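Local coordinates for Ulp1-like SUMO protease (Chaetomium thermophilum, PDB 6DG4), which is a cysteine protease of the Ulp1 (C48) family whose catalytic domain probably cleaves SUMO from modified proteins and processes SUMO precursors, at residues 60-65 against 92-97. Sequence-based numbering, arbitrary orientation. Where two conformers were deposited one is given.
Sequences LNDNVI and FTSFFW
Asp62 and Ser94 join the start of helix 62-80 to the turn that leads from strand 89-91 into helix 96-103, across the surface of the Ulp1-type cysteine protease domain. Ahead of Asp62, Asn61 is the N-cap of its helix, its OD1 accepting from Val64 N at 3.0 Å with an N-H...O angle of 160°, the donor tilted from the amide plane; its ND2 is held by Asp48. Asp62 follows in the first turn, and with CG anti to its carbonyl carbon (chi1 -60°) the carboxylate extends to the serine through one oxygen, OD2. With an alanine at this position, the Ser94 hydroxyl would probably lose this acceptor, and the helix start and the turn their direct side-chain link. Asn63 ND2 also hydrogen-bonds to Asp48. Across the contact, Thr93 OG1 caps its own turn, accepting from Phe95 N at 3.2 Å, while Phe96 and Trp97 turn inward to pack on strand 127-134. The CA atoms of Asp62 and Ser94, the nearest pair, stay 6.5 Å apart, and only 69 Å² is buried. The link is a single weak hydrogen bond, 3.3 Å from Ser94 OG to Asp62 OD2, the hydroxyl donating.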
loop_
_atom_site.group_PDB
_atom_site.type_symbol
_atom_site.label_atom_id
_atom_site.label_comp_id
_atom_site.label_asym_id
_atom_site.label_seq_id
_atom_site.Cartn_x
_atom_site.Cartn_y
_atom_site.Cartn_z
ATOM N N LEU A 60 -7.674 -2.436 10.997
ATOM C CA LEU A 60 -8.221 -1.912 9.754
ATOM C C LEU A 60 -8.842 -3.030 8.918
ATOM O O LEU A 60 -8.431 -4.193 8.984
ATOM C CB LEU A 60 -7.123 -1.210 8.948
ATOM C CG LEU A 60 -6.870 0.273 9.263
ATOM C CD1 LEU A 60 -6.592 0.505 10.735
ATOM C CD2 LEU A 60 -5.721 0.819 8.416
ATOM N N ASN A 61 -9.829 -2.657 8.104
ATOM C CA ASN A 61 -10.467 -3.602 7.199
ATOM C C ASN A 61 -9.902 -3.486 5.785
ATOM O O ASN A 61 -9.118 -2.589 5.466
ATOM C CB ASN A 61 -12.000 -3.467 7.209
ATOM C CG ASN A 61 -12.513 -2.130 6.666
ATOM O OD1 ASN A 61 -11.757 -1.286 6.201
ATOM N ND2 ASN A 61 -13.828 -1.949 6.734
ATOM N N ASP A 62 -10.311 -4.437 4.935
ATOM C CA ASP A 62 -9.862 -4.450 3.548
ATOM C C ASP A 62 -10.240 -3.157 2.838
ATOM O O ASP A 62 -9.446 -2.609 2.066
ATOM C CB ASP A 62 -10.486 -5.628 2.790
ATOM C CG ASP A 62 -10.129 -6.986 3.378
ATOM O OD1 ASP A 62 -9.318 -7.067 4.322
ATOM O OD2 ASP A 62 -10.689 -7.989 2.886
ATOM N N ASN A 63 -11.463 -2.666 3.070
ATOM C CA ASN A 63 -11.941 -1.487 2.360
ATOM C C ASN A 63 -10.963 -0.329 2.504
ATOM O O ASN A 63 -10.626 0.347 1.526
ATOM C CB ASN A 63 -13.293 -1.035 2.922
ATOM C CG ASN A 63 -14.435 -1.950 2.555
ATOM O OD1 ASN A 63 -14.331 -2.776 1.650
ATOM N ND2 ASN A 63 -15.565 -1.771 3.238
ATOM N N VAL A 64 -10.531 -0.077 3.740
ATOM C CA VAL A 64 -9.643 1.042 4.027
ATOM C C VAL A 64 -8.253 0.776 3.466
ATOM O O VAL A 64 -7.672 1.624 2.777
ATOM C CB VAL A 64 -9.617 1.294 5.547
ATOM C CG1 VAL A 64 -8.436 2.159 5.932
ATOM C CG2 VAL A 64 -10.925 1.930 6.000
ATOM N N ILE A 65 -7.706 -0.411 3.740
ATOM C CA ILE A 65 -6.329 -0.720 3.353
ATOM C C ILE A 65 -6.174 -0.685 1.838
ATOM O O ILE A 65 -5.267 -0.034 1.304
ATOM C CB ILE A 65 -5.884 -2.070 3.946
ATOM C CG1 ILE A 65 -5.770 -1.956 5.470
ATOM C CG2 ILE A 65 -4.556 -2.497 3.343
ATOM C CD1 ILE A 65 -5.698 -3.276 6.192
ATOM N N PHE A 92 -2.597 -4.276 -5.917
ATOM C CA PHE A 92 -3.529 -5.386 -5.957
ATOM C C PHE A 92 -4.528 -5.287 -4.816
ATOM O O PHE A 92 -4.297 -4.624 -3.798
ATOM C CB PHE A 92 -2.772 -6.709 -5.890
ATOM C CG PHE A 92 -2.086 -7.062 -7.168
ATOM C CD1 PHE A 92 -0.836 -6.560 -7.459
ATOM C CD2 PHE A 92 -2.707 -7.873 -8.099
ATOM C CE1 PHE A 92 -0.205 -6.879 -8.645
ATOM C CE2 PHE A 92 -2.078 -8.194 -9.282
ATOM C CZ PHE A 92 -0.826 -7.691 -9.552
ATOM N N THR A 93 -5.664 -5.951 -5.019
ATOM C CA THR A 93 -6.704 -6.009 -4.013
ATOM C C THR A 93 -6.408 -7.118 -3.006
ATOM O O THR A 93 -5.442 -7.879 -3.129
ATOM C CB THR A 93 -8.067 -6.274 -4.655
ATOM O OG1 THR A 93 -8.124 -7.637 -5.101
ATOM C CG2 THR A 93 -8.315 -5.313 -5.824
ATOM N N SER A 94 -7.293 -7.231 -2.014
ATOM C CA SER A 94 -7.173 -8.261 -0.993
ATOM C C SER A 94 -7.430 -9.657 -1.540
ATOM O O SER A 94 -7.178 -10.639 -0.834
ATOM C CB SER A 94 -8.140 -7.968 0.160
ATOM O OG SER A 94 -9.487 -8.247 -0.191
ATOM N N PHE A 95 -7.925 -9.771 -2.769
ATOM C CA PHE A 95 -8.164 -11.076 -3.362
ATOM C C PHE A 95 -6.916 -11.667 -3.988
ATOM O O PHE A 95 -6.894 -12.870 -4.266
ATOM C CB PHE A 95 -9.279 -10.972 -4.405
ATOM C CG PHE A 95 -10.622 -10.651 -3.809
ATOM C CD1 PHE A 95 -11.443 -11.664 -3.359
ATOM C CD2 PHE A 95 -11.047 -9.341 -3.667
ATOM C CE1 PHE A 95 -12.671 -11.383 -2.797
ATOM C CE2 PHE A 95 -12.277 -9.052 -3.104
ATOM C CZ PHE A 95 -13.086 -10.075 -2.667
ATOM N N PHE A 96 -5.866 -10.874 -4.199
ATOM C CA PHE A 96 -4.738 -11.385 -4.963
ATOM C C PHE A 96 -3.949 -12.426 -4.178
ATOM O O PHE A 96 -3.714 -13.535 -4.667
ATOM C CB PHE A 96 -3.823 -10.264 -5.433
ATOM C CG PHE A 96 -2.683 -10.758 -6.257
ATOM C CD1 PHE A 96 -2.886 -11.156 -7.558
ATOM C CD2 PHE A 96 -1.419 -10.866 -5.722
ATOM C CE1 PHE A 96 -1.847 -11.629 -8.321
ATOM C CE2 PHE A 96 -0.373 -11.348 -6.482
ATOM C CZ PHE A 96 -0.588 -11.722 -7.784
ATOM N N TRP A 97 -3.514 -12.094 -2.970
ATOM C CA TRP A 97 -2.690 -13.046 -2.227
ATOM C C TRP A 97 -3.408 -14.371 -2.007
ATOM O O TRP A 97 -2.791 -15.426 -2.233
ATOM C CB TRP A 97 -2.179 -12.423 -0.927
ATOM C CG TRP A 97 -1.172 -13.286 -0.232
ATOM C CD1 TRP A 97 -1.360 -13.998 0.913
ATOM C CD2 TRP A 97 0.175 -13.538 -0.647
ATOM N NE1 TRP A 97 -0.213 -14.676 1.242
ATOM C CE2 TRP A 97 0.747 -14.409 0.301
ATOM C CE3 TRP A 97 0.954 -13.117 -1.730
ATOM C CZ2 TRP A 97 2.061 -14.867 0.201
ATOM C CZ3 TRP A 97 2.266 -13.567 -1.823
ATOM C CH2 TRP A 97 2.802 -14.429 -0.864
#